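Local structure of DNA gyrase, B subunit, truncated (Myxococcus xanthus, 3CWV) at residues 52-57 with 64-69; 33-38 with 172-177; 85-90 with 99-104. The protein probably binds ATP and, as the B subunit of a DNA gyrase, supports ATP-dependent breakage, passage and rejoining of double-stranded DNA. All coordinates share one frame; numbering follows the deposited sequence. Where two conformers were deposited one is given.

Following the chain from the N terminus, helix 28-47 comes first, and its 33-38 turns open the loop that closes last, at 172-177 in interaction 2. Nested inside that long loop, interaction 1 closes first as the hairpin of strands 53-58 and 64-70, and interaction 3 then closes around the loop leading into helix 102-107. Interactions 1 and 3 lie in series and do not touch, their nearest atoms about 7 Å apart. Interaction 2 contacts both: V35 packs on I64 and L56 of the sheet, while F37 packs on M101 and V104 and L38 on L102. Helix 28-47 therefore joins the sheet, helix 171-184 and the region around helix 102-107.

Interaction 1 (52-57 with 64-69); sequences RDVVLE and IALFCT
T69 and D53 meet because each first torsion turns a polar branch to the neighbouring strand: T69 holds OG1 between its backbone N and carbonyl carbon (chi1 54°), and D53 keeps CG beside its own N, anti to the carbonyl carbon (chi1 -49°). The motif is an antiparallel beta hairpin, strands 53-58 and 64-70, in the mixed sheet of the N-terminal alpha/beta domain; the short segment axes lie 4.7 Å apart at 170°. T69 OG1 donates to D53 OD2 at 3.0 Å, using the anti lone pair of that oxygen, and a water donates to the same hydroxyl. An alanine at D53 would probably leave the T69 hydroxyl without its carboxylate acceptor and freer to turn at this end of the hairpin.

Register is set by backbone pairs. V55 and F67 form a hydrogen-bonded pair, V55 N to F67 O and F67 N to V55 O both 2.8 Å, and E57 with A65 repeats the pattern; T69 N adds a bond to D53 O. Between them V54 with C68 and L56 with L66 are non-hydrogen-bonded pairs, whose CA-H groups point at carbonyls, as in the 3.2 Å contact of L66 CA with V55 O.

V54, L56, L66 and C68 share the face that packs against helix 28-47. E57, V55, A65 and F67 share the other, where A65 and F67 touch R154 of strand 151-159. On the helix-bearing face L56 CD1 reaches I64 CG2 at 3.9 Å, and the closest apolar touch between the strands is V54 CG1 against L66 CD1, 3.5 Å apart.

Interaction 2 (33-38 with 172-177); sequences HLVYFL and ARLSRR
The Y36 ring carries the R177 guanidinium flat on one face, with R177 NH2 over the ring centre, while H33 CE1 lies in plane at its edge and R173 CD approaches the edge near the plane. This is a cation-pi stack between two helices, 28-47 and 171-184, that lie on the same face of the mixed sheet; their short segment axes are 11.3 Å apart and only 19° from parallel. The planes of ring and guanidinium differ by 9°, and R177 CZ stands 3.8 Å from the Y36 ring centroid. R177 sends CG anti to its backbone N (chi1 176°), toward the neighbouring helix, and the chain then bends at chi2 and chi3. In such a flat overlay the electron-rich pi face is likely to stabilise the guanidinium charge.

Nearer the sheet, V35 and L174 meet tip to tip, V35 CG1 lying 3.9 Å from L174 CD2. L174 CD2 also comes obliquely to the Y36 ring, 3.9 Å from Y36 CE1, and F169 touches both V35 and L174. The Y36 and R173 side chains cross at about a right angle, and Y36 OH is 3.1 Å from R173 CD. The charge of R173 is paired elsewhere, its NH2 forming a salt bridge with E28. A water nevertheless joins the two residues: it accepts from R173 NH1 at 2.7 Å and lies 3.1 Å from Y36 OH.

Interaction 3 (85-90 with 99-104); sequences AGFLGR and DSMLVV
G86 and D99 bring the two backbones together, D99 CA pointing its hydrogen at G86 O over 3.2 Å, in a region without strand pairing. At G86 phi is 84°, and a CB would be jammed against the carbonyl oxygen of A85, so the turn calls for glycine. D99 reaches across to the next bend, where G89 N gives its OD1 a weak, strongly bent hydrogen bond of 2.8 Å. A water completes this polar side: it accepts from L88 N and donates to D99 OD1 and, at 2.9 Å, to S100 O.

The apolar part centres on F87, whose CG stands anti to its backbone N (chi1 -176°). V103 CG1 makes a CH-pi contact over one face, 3.7 Å from the F87 ring centroid and 17° off the normal. The opposite face is covered from within the loop by L88 CG, 3.6 Å above the ring plane and over its centre, so the ring is clamped between two aliphatic groups. S100 O lies in plane at the ring edge. Also at the edge, M101 SD comes 3.7 Å from F87 CE1 in a Met-aromatic contact, its chain bent at chi2 and chi3. V104 CG2 meets F87 CZ obliquely.

Just ahead of the helix, S100 OG accepts from L102 N at 2.9 Å, an ST turn, and also bonds to G97 O. A glycine-rich loop folded back on the N-terminal end of the following helix matches, in chain position, the ATP lid of GyrB-type GHKL ATPases, to which this loop probably corresponds.

Interaction 1 (52-57 with 64-69)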
ATOM      1  N   ARG A  52      14.180  -0.673   0.626  1.00 26.21           N
ATOM      2  CA  ARG A  52      14.292   0.072   1.872  1.00 25.79           C
ATOM      3  C   ARG A  52      13.931   1.551   1.744  1.00 26.07           C
ATOM      4  O   ARG A  52      13.727   2.208   2.764  1.00 27.08           O
ATOM      5  CB  ARG A  52      15.717  -0.025   2.418  1.00 25.95           C
ATOM      6  CG  ARG A  52      16.103  -1.469   2.830  1.00 31.43           C
ATOM      7  CD  ARG A  52      17.588  -1.539   3.215  1.00 35.03           C
ATOM      8  NE  ARG A  52      17.999  -2.926   3.455  1.00 49.93           N
ATOM      9  CZ  ARG A  52      19.223  -3.403   3.237  1.00 52.73           C
ATOM     10  NH1 ARG A  52      20.178  -2.611   2.760  1.00 48.20           N
ATOM     11  NH2 ARG A  52      19.489  -4.682   3.487  1.00 56.61           N
ATOM     12  N   ASP A  53      13.921   2.080   0.516  1.00 25.22           N
ATOM     13  CA  ASP A  53      13.675   3.524   0.278  1.00 27.16           C
ATOM     14  C   ASP A  53      12.823   3.719  -0.971  1.00 25.82           C
ATOM     15  O   ASP A  53      13.067   3.072  -1.995  1.00 25.02           O
ATOM     16  CB  ASP A  53      14.966   4.334   0.093  1.00 25.94           C
ATOM     17  CG  ASP A  53      15.996   4.054   1.162  1.00 33.94           C
ATOM     18  OD1 ASP A  53      16.089   4.848   2.110  1.00 28.64           O
ATOM     19  OD2 ASP A  53      16.692   3.022   1.051  1.00 36.44           O
ATOM     20  N   VAL A  54      11.845   4.624  -0.876  1.00 24.78           N
ATOM     21  CA  VAL A  54      10.973   4.995  -1.995  1.00 23.67           C
ATOM     22  C   VAL A  54      10.839   6.513  -1.973  1.00 23.90           C
ATOM     23  O   VAL A  54      10.520   7.090  -0.919  1.00 24.49           O
ATOM     24  CB  VAL A  54       9.533   4.391  -1.817  1.00 26.50           C
ATOM     25  CG1 VAL A  54       8.600   4.850  -2.967  1.00 26.95           C
ATOM     26  CG2 VAL A  54       9.581   2.890  -1.737  1.00 28.94           C
ATOM     27  N   VAL A  55      11.093   7.159  -3.107  1.00 24.60           N
ATOM     28  CA  VAL A  55      10.923   8.611  -3.254  1.00 24.01           C
ATOM     29  C   VAL A  55       9.952   8.925  -4.395  1.00 25.24           C
ATOM     30  O   VAL A  55      10.179   8.530  -5.534  1.00 25.11           O
ATOM     31  CB  VAL A  55      12.238   9.294  -3.581  1.00 26.37           C
ATOM     32  CG1 VAL A  55      12.065  10.844  -3.572  1.00 25.64           C
ATOM     33  CG2 VAL A  55      13.302   8.874  -2.557  1.00 27.67           C
ATOM     34  N   LEU A  56       8.889   9.659  -4.081  1.00 23.15           N
ATOM     35  CA  LEU A  56       7.923  10.104  -5.072  1.00 22.09           C
ATOM     36  C   LEU A  56       8.108  11.611  -5.274  1.00 25.24           C
ATOM     37  O   LEU A  56       8.156  12.405  -4.314  1.00 24.01           O
ATOM     38  CB  LEU A  56       6.492   9.783  -4.619  1.00 19.57           C
ATOM     39  CG  LEU A  56       5.402  10.279  -5.569  1.00 25.86           C
ATOM     40  CD1 LEU A  56       5.496   9.471  -6.882  1.00 20.91           C
ATOM     41  CD2 LEU A  56       3.996  10.156  -4.982  1.00 24.57           C
ATOM     42  N   GLU A  57       8.196  12.012  -6.526  1.00 25.68           N
ATOM     43  CA  GLU A  57       8.492  13.403  -6.841  1.00 30.11           C
ATOM     44  C   GLU A  57       7.479  13.907  -7.858  1.00 31.74           C
ATOM     45  O   GLU A  57       7.243  13.278  -8.897  1.00 28.46           O
ATOM     46  CB  GLU A  57       9.907  13.467  -7.393  1.00 30.65           C
ATOM     47  CG  GLU A  57      10.519  14.800  -7.547  1.00 43.11           C
ATOM     48  CD  GLU A  57      11.990  14.657  -7.911  1.00 51.38           C
ATOM     49  OE1 GLU A  57      12.327  14.779  -9.112  1.00 56.99           O
ATOM     50  OE2 GLU A  57      12.799  14.380  -6.996  1.00 52.05           O
ATOM     51  N   ILE A  64       5.809  12.907 -13.091  1.00 27.21           N
ATOM     52  CA  ILE A  64       5.824  12.180 -11.837  1.00 24.92           C
ATOM     53  C   ILE A  64       7.101  11.346 -11.874  1.00 23.21           C
ATOM     54  O   ILE A  64       7.412  10.757 -12.908  1.00 22.67           O
ATOM     55  CB  ILE A  64       4.635  11.179 -11.782  1.00 26.79           C
ATOM     56  CG1 ILE A  64       3.310  11.912 -11.593  1.00 28.81           C
ATOM     57  CG2 ILE A  64       4.810  10.138 -10.633  1.00 30.26           C
ATOM     58  CD1 ILE A  64       3.047  12.408 -10.161  1.00 33.45           C
ATOM     59  N   ALA A  65       7.851  11.294 -10.789  1.00 23.71           N
ATOM     60  CA  ALA A  65       8.940  10.298 -10.786  1.00 24.08           C
ATOM     61  C   ALA A  65       8.891   9.490  -9.507  1.00 22.43           C
ATOM     62  O   ALA A  65       8.610  10.035  -8.427  1.00 24.86           O
ATOM     63  CB  ALA A  65      10.310  10.968 -10.950  1.00 26.70           C
ATOM     64  N   LEU A  66       9.170   8.190  -9.613  1.00 22.38           N
ATOM     65  CA  LEU A  66       9.292   7.354  -8.417  1.00 20.74           C
ATOM     66  C   LEU A  66      10.661   6.686  -8.481  1.00 24.71           C
ATOM     67  O   LEU A  66      11.014   6.133  -9.528  1.00 23.81           O
ATOM     68  CB  LEU A  66       8.180   6.290  -8.392  1.00 22.98           C
ATOM     69  CG  LEU A  66       8.277   5.358  -7.160  1.00 23.80           C
ATOM     70  CD1 LEU A  66       7.308   5.753  -6.125  1.00 34.45           C
ATOM     71  CD2 LEU A  66       8.101   3.925  -7.550  1.00 33.88           C
ATOM     72  N   PHE A  67      11.436   6.803  -7.399  1.00 22.96           N
ATOM     73  CA  PHE A  67      12.700   6.077  -7.262  1.00 24.24           C
ATOM     74  C   PHE A  67      12.612   5.080  -6.116  1.00 25.04           C
ATOM     75  O   PHE A  67      12.031   5.383  -5.070  1.00 22.34           O
ATOM     76  CB  PHE A  67      13.878   7.040  -7.042  1.00 26.91           C
ATOM     77  CG  PHE A  67      15.173   6.332  -6.698  1.00 29.38           C
ATOM     78  CD1 PHE A  67      15.988   5.838  -7.699  1.00 27.55           C
ATOM     79  CD2 PHE A  67      15.539   6.130  -5.369  1.00 25.58           C
ATOM     80  CE1 PHE A  67      17.167   5.151  -7.395  1.00 27.08           C
ATOM     81  CE2 PHE A  67      16.717   5.451  -5.052  1.00 27.44           C
ATOM     82  CZ  PHE A  67      17.534   4.967  -6.066  1.00 28.47           C
ATOM     83  N   CYS A  68      13.201   3.893  -6.317  1.00 25.52           N
ATOM     84  CA  CYS A  68      13.236   2.845  -5.302  1.00 25.16           C
ATOM     85  C   CYS A  68      14.651   2.288  -5.222  1.00 23.89           C
ATOM     86  O   CYS A  68      15.249   2.067  -6.257  1.00 21.02           O
ATOM     87  CB  CYS A  68      12.349   1.691  -5.735  1.00 26.24           C
ATOM     88  SG  CYS A  68      10.623   2.040  -5.666  1.00 34.79           S
ATOM     89  N   THR A  69      15.164   2.066  -4.013  1.00 22.86           N
ATOM     90  CA  THR A  69      16.435   1.363  -3.842  1.00 24.56           C
ATOM     91  C   THR A  69      16.138  -0.110  -3.908  1.00 25.33           C
ATOM     92  O   THR A  69      14.990  -0.532  -3.764  1.00 24.56           O
ATOM     93  CB  THR A  69      17.119   1.698  -2.477  1.00 24.47           C
ATOM     94  OG1 THR A  69      16.198   1.450  -1.405  1.00 26.15           O
ATOM     95  CG2 THR A  69      17.561   3.172  -2.446  1.00 25.68           C
TER
HETATM   96  O   HOH W   1      16.683  -1.715  -0.735  1.00 32.04           O

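Interaction 2 (33-38 with 172-177)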
ATOM      1  N   HIS A  33      -4.450   7.166 -10.393  1.00 23.60           N
ATOM      2  CA  HIS A  33      -4.109   5.728 -10.441  1.00 23.48           C
ATOM      3  C   HIS A  33      -2.800   5.386 -11.114  1.00 23.85           C
ATOM      4  O   HIS A  33      -2.120   4.458 -10.708  1.00 20.61           O
ATOM      5  CB  HIS A  33      -5.266   4.919 -10.981  1.00 23.87           C
ATOM      6  CG  HIS A  33      -6.253   4.589  -9.910  1.00 34.01           C
ATOM      7  ND1 HIS A  33      -6.897   5.567  -9.182  1.00 40.90           N
ATOM      8  CD2 HIS A  33      -6.609   3.409  -9.355  1.00 42.07           C
ATOM      9  CE1 HIS A  33      -7.655   4.998  -8.261  1.00 43.10           C
ATOM     10  NE2 HIS A  33      -7.509   3.687  -8.355  1.00 44.37           N
ATOM     11  N   LEU A  34      -2.398   6.180 -12.093  1.00 22.08           N
ATOM     12  CA  LEU A  34      -1.095   5.959 -12.703  1.00 23.98           C
ATOM     13  C   LEU A  34       0.009   6.037 -11.667  1.00 22.75           C
ATOM     14  O   LEU A  34       0.982   5.264 -11.711  1.00 22.95           O
ATOM     15  CB  LEU A  34      -0.846   6.983 -13.821  1.00 24.31           C
ATOM     16  CG  LEU A  34      -1.876   7.068 -14.952  1.00 23.35           C
ATOM     17  CD1 LEU A  34      -1.312   8.079 -15.962  1.00 27.53           C
ATOM     18  CD2 LEU A  34      -2.126   5.717 -15.639  1.00 20.48           C
ATOM     19  N   VAL A  35      -0.116   6.979 -10.748  1.00 21.44           N
ATOM     20  CA  VAL A  35       0.838   7.111  -9.647  1.00 20.57           C
ATOM     21  C   VAL A  35       0.686   5.988  -8.631  1.00 21.84           C
ATOM     22  O   VAL A  35       1.696   5.435  -8.154  1.00 20.43           O
ATOM     23  CB  VAL A  35       0.656   8.454  -8.890  1.00 22.60           C
ATOM     24  CG1 VAL A  35       1.728   8.577  -7.816  1.00 23.91           C
ATOM     25  CG2 VAL A  35       0.790   9.610  -9.877  1.00 23.02           C
ATOM     26  N   TYR A  36      -0.559   5.650  -8.292  1.00 19.57           N
ATOM     27  CA  TYR A  36      -0.809   4.575  -7.312  1.00 22.44           C
ATOM     28  C   TYR A  36      -0.238   3.242  -7.820  1.00 21.14           C
ATOM     29  O   TYR A  36       0.258   2.438  -7.017  1.00 23.63           O
ATOM     30  CB  TYR A  36      -2.311   4.415  -7.031  1.00 26.00           C
ATOM     31  CG  TYR A  36      -2.984   5.656  -6.436  1.00 28.33           C
ATOM     32  CD1 TYR A  36      -2.266   6.595  -5.684  1.00 24.84           C
ATOM     33  CD2 TYR A  36      -4.354   5.862  -6.610  1.00 30.57           C
ATOM     34  CE1 TYR A  36      -2.916   7.726  -5.127  1.00 24.94           C
ATOM     35  CE2 TYR A  36      -4.998   6.991  -6.078  1.00 32.30           C
ATOM     36  CZ  TYR A  36      -4.276   7.898  -5.344  1.00 33.64           C
ATOM     37  OH  TYR A  36      -4.911   8.995  -4.831  1.00 33.94           O
ATOM     38  N   PHE A  37      -0.314   3.001  -9.133  1.00 18.57           N
ATOM     39  CA  PHE A  37       0.273   1.766  -9.701  1.00 20.22           C
ATOM     40  C   PHE A  37       1.788   1.707  -9.434  1.00 21.98           C
ATOM     41  O   PHE A  37       2.345   0.635  -9.111  1.00 22.63           O
ATOM     42  CB  PHE A  37       0.015   1.622 -11.219  1.00 19.44           C
ATOM     43  CG  PHE A  37      -1.463   1.518 -11.621  1.00 20.62           C
ATOM     44  CD1 PHE A  37      -2.412   0.997 -10.757  1.00 21.25           C
ATOM     45  CD2 PHE A  37      -1.857   1.903 -12.904  1.00 22.32           C
ATOM     46  CE1 PHE A  37      -3.781   0.869 -11.166  1.00 28.25           C
ATOM     47  CE2 PHE A  37      -3.191   1.787 -13.314  1.00 27.93           C
ATOM     48  CZ  PHE A  37      -4.154   1.268 -12.443  1.00 22.63           C
ATOM     49  N   LEU A  38       2.478   2.831  -9.626  1.00 21.65           N
ATOM     50  CA  LEU A  38       3.923   2.904  -9.266  1.00 25.03           C
ATOM     51  C   LEU A  38       4.197   2.644  -7.781  1.00 24.66           C
ATOM     52  O   LEU A  38       5.068   1.837  -7.424  1.00 22.28           O
ATOM     53  CB  LEU A  38       4.553   4.236  -9.699  1.00 25.34           C
ATOM     54  CG  LEU A  38       5.193   4.311 -11.076  1.00 35.57           C
ATOM     55  CD1 LEU A  38       5.619   5.752 -11.328  1.00 31.35           C
ATOM     56  CD2 LEU A  38       6.439   3.358 -11.188  1.00 30.68           C
ATOM     57  N   ALA A 172      -1.720  16.790  -2.028  1.00 34.47           N
ATOM     58  CA  ALA A 172      -2.170  16.334  -0.712  1.00 32.70           C
ATOM     59  C   ALA A 172      -2.568  14.868  -0.696  1.00 31.00           C
ATOM     60  O   ALA A 172      -2.232  14.133   0.252  1.00 29.23           O
ATOM     61  CB  ALA A 172      -3.345  17.206  -0.203  1.00 34.23           C
ATOM     62  N   ARG A 173      -3.321  14.419  -1.701  1.00 29.71           N
ATOM     63  CA  ARG A 173      -3.710  13.003  -1.700  1.00 29.76           C
ATOM     64  C   ARG A 173      -2.539  12.051  -2.015  1.00 28.94           C
ATOM     65  O   ARG A 173      -2.476  10.954  -1.476  1.00 29.66           O
ATOM     66  CB  ARG A 173      -4.935  12.738  -2.592  1.00 31.52           C
ATOM     67  CG  ARG A 173      -4.660  12.223  -3.952  1.00 34.93           C
ATOM     68  CD  ARG A 173      -5.960  11.857  -4.637  1.00 38.51           C
ATOM     69  NE  ARG A 173      -6.826  13.026  -4.748  1.00 46.04           N
ATOM     70  CZ  ARG A 173      -7.786  13.168  -5.660  1.00 46.84           C
ATOM     71  NH1 ARG A 173      -8.033  12.195  -6.531  1.00 43.19           N
ATOM     72  NH2 ARG A 173      -8.495  14.288  -5.698  1.00 46.55           N
ATOM     73  N   LEU A 174      -1.615  12.482  -2.867  1.00 27.14           N
ATOM     74  CA  LEU A 174      -0.376  11.735  -3.106  1.00 29.18           C
ATOM     75  C   LEU A 174       0.487  11.623  -1.837  1.00 29.42           C
ATOM     76  O   LEU A 174       0.962  10.522  -1.519  1.00 31.85           O
ATOM     77  CB  LEU A 174       0.418  12.314  -4.293  1.00 25.44           C
ATOM     78  CG  LEU A 174      -0.257  12.271  -5.680  1.00 27.97           C
ATOM     79  CD1 LEU A 174       0.747  12.745  -6.701  1.00 26.86           C
ATOM     80  CD2 LEU A 174      -0.818  10.859  -6.042  1.00 28.61           C
ATOM     81  N   SER A 175       0.669  12.726  -1.095  1.00 31.07           N
ATOM     82  CA  SER A 175       1.378  12.675   0.207  1.00 30.59           C
ATOM     83  C   SER A 175       0.701  11.755   1.197  1.00 30.73           C
ATOM     84  O   SER A 175       1.378  10.994   1.892  1.00 29.27           O
ATOM     85  CB  SER A 175       1.549  14.054   0.881  1.00 32.53           C
ATOM     86  OG  SER A 175       1.819  15.050  -0.071  1.00 42.98           O
ATOM     87  N   ARG A 176      -0.630  11.811   1.280  1.00 30.68           N
ATOM     88  CA  ARG A 176      -1.361  10.874   2.137  1.00 31.35           C
ATOM     89  C   ARG A 176      -1.120   9.411   1.760  1.00 29.31           C
ATOM     90  O   ARG A 176      -1.009   8.574   2.635  1.00 30.64           O
ATOM     91  CB  ARG A 176      -2.864  11.166   2.148  1.00 33.70           C
ATOM     92  CG  ARG A 176      -3.261  12.314   3.078  1.00 41.11           C
ATOM     93  CD  ARG A 176      -4.765  12.389   3.257  1.00 46.20           C
ATOM     94  NE  ARG A 176      -5.437  12.738   2.007  1.00 49.89           N
ATOM     95  CZ  ARG A 176      -5.602  13.985   1.569  1.00 51.72           C
ATOM     96  NH1 ARG A 176      -5.140  15.004   2.278  1.00 55.65           N
ATOM     97  NH2 ARG A 176      -6.223  14.208   0.419  1.00 53.20           N
ATOM     98  N   ARG A 177      -1.055   9.095   0.469  1.00 29.54           N
ATOM     99  CA  ARG A 177      -0.823   7.707   0.060  1.00 27.37           C
ATOM    100  C   ARG A 177       0.594   7.278   0.446  1.00 25.82           C
ATOM    101  O   ARG A 177       0.844   6.116   0.797  1.00 26.61           O
ATOM    102  CB  ARG A 177      -1.066   7.526  -1.443  1.00 27.76           C
ATOM    103  CG  ARG A 177      -0.757   6.138  -2.005  1.00 31.46           C
ATOM    104  CD  ARG A 177      -1.747   5.049  -1.574  1.00 45.83           C
ATOM    105  NE  ARG A 177      -3.122   5.359  -1.972  1.00 53.15           N
ATOM    106  CZ  ARG A 177      -3.872   4.640  -2.811  1.00 50.68           C
ATOM    107  NH1 ARG A 177      -3.416   3.518  -3.381  1.00 45.37           N
ATOM    108  NH2 ARG A 177      -5.107   5.049  -3.068  1.00 49.18           N
TER
HETATM  109  O   HOH W   2      -7.553   9.534  -6.370  1.00 46.46           O

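Interaction 3 (85-90 with 99-104)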
ATOM      1  N   ALA A  85       5.704  -7.892 -20.053  1.00 25.17           N
ATOM      2  CA  ALA A  85       6.021  -9.170 -19.411  1.00 26.30           C
ATOM      3  C   ALA A  85       5.458  -9.268 -17.985  1.00 23.78           C
ATOM      4  O   ALA A  85       5.630  -8.356 -17.164  1.00 25.96           O
ATOM      5  CB  ALA A  85       7.578  -9.417 -19.412  1.00 23.32           C
ATOM      6  N   GLY A  86       4.781 -10.380 -17.675  1.00 22.71           N
ATOM      7  CA  GLY A  86       4.270 -10.620 -16.340  1.00 22.92           C
ATOM      8  C   GLY A  86       2.920  -9.972 -16.039  1.00 23.93           C
ATOM      9  O   GLY A  86       2.321 -10.214 -14.995  1.00 24.13           O
ATOM     10  N   PHE A  87       2.482  -9.127 -16.944  1.00 22.73           N
ATOM     11  CA  PHE A  87       1.229  -8.375 -16.780  1.00 27.55           C
ATOM     12  C   PHE A  87       0.026  -9.329 -16.676  1.00 27.51           C
ATOM     13  O   PHE A  87      -0.096 -10.271 -17.473  1.00 30.09           O
ATOM     14  CB  PHE A  87       1.062  -7.415 -17.962  1.00 26.23           C
ATOM     15  CG  PHE A  87      -0.151  -6.507 -17.865  1.00 27.98           C
ATOM     16  CD1 PHE A  87      -0.385  -5.743 -16.721  1.00 23.90           C
ATOM     17  CD2 PHE A  87      -1.023  -6.403 -18.926  1.00 31.62           C
ATOM     18  CE1 PHE A  87      -1.505  -4.873 -16.633  1.00 23.64           C
ATOM     19  CE2 PHE A  87      -2.149  -5.561 -18.841  1.00 30.35           C
ATOM     20  CZ  PHE A  87      -2.369  -4.798 -17.687  1.00 28.05           C
ATOM     21  N   LEU A  88      -0.818  -9.086 -15.673  1.00 29.46           N
ATOM     22  CA  LEU A  88      -1.990  -9.902 -15.392  1.00 31.72           C
ATOM     23  C   LEU A  88      -1.627 -11.385 -15.219  1.00 35.13           C
ATOM     24  O   LEU A  88      -2.328 -12.258 -15.738  1.00 34.81           O
ATOM     25  CB  LEU A  88      -3.034  -9.718 -16.497  1.00 31.81           C
ATOM     26  CG  LEU A  88      -3.513  -8.268 -16.730  1.00 33.87           C
ATOM     27  CD1 LEU A  88      -4.535  -8.234 -17.858  1.00 35.57           C
ATOM     28  CD2 LEU A  88      -4.109  -7.696 -15.475  1.00 36.33           C
ATOM     29  N   GLY A  89      -0.507 -11.657 -14.529  1.00 35.30           N
ATOM     30  CA  GLY A  89      -0.055 -13.032 -14.266  1.00 34.82           C
ATOM     31  C   GLY A  89       0.615 -13.808 -15.392  1.00 33.77           C
ATOM     32  O   GLY A  89       1.023 -14.960 -15.195  1.00 37.57           O
ATOM     33  N   ARG A  90       0.761 -13.196 -16.555  0.50 33.45           N
ATOM     34  CA  ARG A  90       1.281 -13.914 -17.714  0.50 32.67           C
ATOM     35  C   ARG A  90       2.672 -13.460 -18.181  0.50 29.61           C
ATOM     36  O   ARG A  90       2.826 -12.362 -18.700  0.50 29.96           O
ATOM     37  CB  ARG A  90       0.297 -13.814 -18.875  0.50 34.12           C
ATOM     38  CG  ARG A  90      -1.006 -14.576 -18.652  0.50 35.94           C
ATOM     39  CD  ARG A  90      -1.970 -14.372 -19.822  0.50 43.02           C
ATOM     40  NE  ARG A  90      -1.433 -14.876 -21.085  0.50 45.69           N
ATOM     41  CZ  ARG A  90      -1.039 -14.107 -22.098  0.50 48.08           C
ATOM     42  NH1 ARG A  90      -1.133 -12.786 -22.013  0.50 49.55           N
ATOM     43  NH2 ARG A  90      -0.565 -14.663 -23.205  0.50 50.74           N
ATOM     44  N   ASP A  99       4.041  -8.791 -12.521  1.00 23.69           N
ATOM     45  CA  ASP A  99       2.639  -8.883 -12.110  1.00 24.68           C
ATOM     46  C   ASP A  99       2.110  -7.605 -11.417  1.00 23.65           C
ATOM     47  O   ASP A  99       1.418  -7.672 -10.394  1.00 26.66           O
ATOM     48  CB  ASP A  99       2.401 -10.097 -11.210  1.00 25.08           C
ATOM     49  CG  ASP A  99       0.906 -10.526 -11.168  1.00 26.21           C
ATOM     50  OD1 ASP A  99       0.182 -10.276 -12.142  1.00 28.46           O
ATOM     51  OD2 ASP A  99       0.486 -11.109 -10.150  1.00 34.62           O
ATOM     52  N   SER A 100       2.473  -6.449 -11.949  1.00 23.71           N
ATOM     53  CA  SER A 100       2.034  -5.187 -11.390  1.00 22.25           C
ATOM     54  C   SER A 100       1.287  -4.491 -12.509  1.00 20.21           C
ATOM     55  O   SER A 100       1.183  -5.026 -13.583  1.00 21.51           O
ATOM     56  CB  SER A 100       3.223  -4.329 -10.948  1.00 20.39           C
ATOM     57  OG  SER A 100       3.905  -3.778 -12.082  1.00 24.80           O
ATOM     58  N   MET A 101       0.795  -3.281 -12.244  1.00 21.78           N
ATOM     59  CA  MET A 101       0.185  -2.457 -13.257  1.00 21.14           C
ATOM     60  C   MET A 101       1.198  -1.428 -13.770  1.00 20.27           C
ATOM     61  O   MET A 101       0.827  -0.428 -14.389  1.00 22.03           O
ATOM     62  CB  MET A 101      -1.051  -1.728 -12.678  1.00 21.60           C
ATOM     63  CG  MET A 101      -2.145  -2.679 -12.101  1.00 27.65           C
ATOM     64  SD  MET A 101      -2.944  -3.562 -13.445  1.00 25.12           S
ATOM     65  CE  MET A 101      -4.036  -2.292 -14.089  1.00 36.09           C
ATOM     66  N   LEU A 102       2.493  -1.653 -13.530  1.00 19.51           N
ATOM     67  CA  LEU A 102       3.493  -0.774 -14.142  1.00 21.47           C
ATOM     68  C   LEU A 102       3.319  -0.474 -15.640  1.00 21.01           C
ATOM     69  O   LEU A 102       3.481   0.684 -16.068  1.00 21.13           O
ATOM     70  CB  LEU A 102       4.941  -1.305 -13.877  1.00 19.09           C
ATOM     71  CG  LEU A 102       6.101  -0.578 -14.551  1.00 25.49           C
ATOM     72  CD1 LEU A 102       6.204   0.883 -14.074  1.00 23.00           C
ATOM     73  CD2 LEU A 102       7.438  -1.378 -14.315  1.00 21.72           C
ATOM     74  N   VAL A 103       3.054  -1.496 -16.454  1.00 18.71           N
ATOM     75  CA  VAL A 103       2.978  -1.292 -17.885  1.00 20.00           C
ATOM     76  C   VAL A 103       1.810  -0.348 -18.246  1.00 23.51           C
ATOM     77  O   VAL A 103       1.867   0.309 -19.261  1.00 19.96           O
ATOM     78  CB  VAL A 103       2.822  -2.603 -18.677  1.00 21.73           C
ATOM     79  CG1 VAL A 103       1.448  -3.268 -18.465  1.00 23.05           C
ATOM     80  CG2 VAL A 103       3.033  -2.344 -20.217  1.00 23.00           C
ATOM     81  N   VAL A 104       0.791  -0.285 -17.396  1.00 20.13           N
ATOM     82  CA  VAL A 104      -0.321   0.669 -17.657  1.00 21.51           C
ATOM     83  C   VAL A 104       0.160   2.108 -17.507  1.00 20.69           C
ATOM     84  O   VAL A 104      -0.134   2.942 -18.342  1.00 22.47           O
ATOM     85  CB  VAL A 104      -1.509   0.387 -16.754  1.00 23.26           C
ATOM     86  CG1 VAL A 104      -2.693   1.388 -17.039  1.00 21.76           C
ATOM     87  CG2 VAL A 104      -1.973  -1.028 -16.986  1.00 21.75           C
TER
HETATM   88  O   HOH W   3      -0.614  -7.350 -13.439  1.00 30.76           O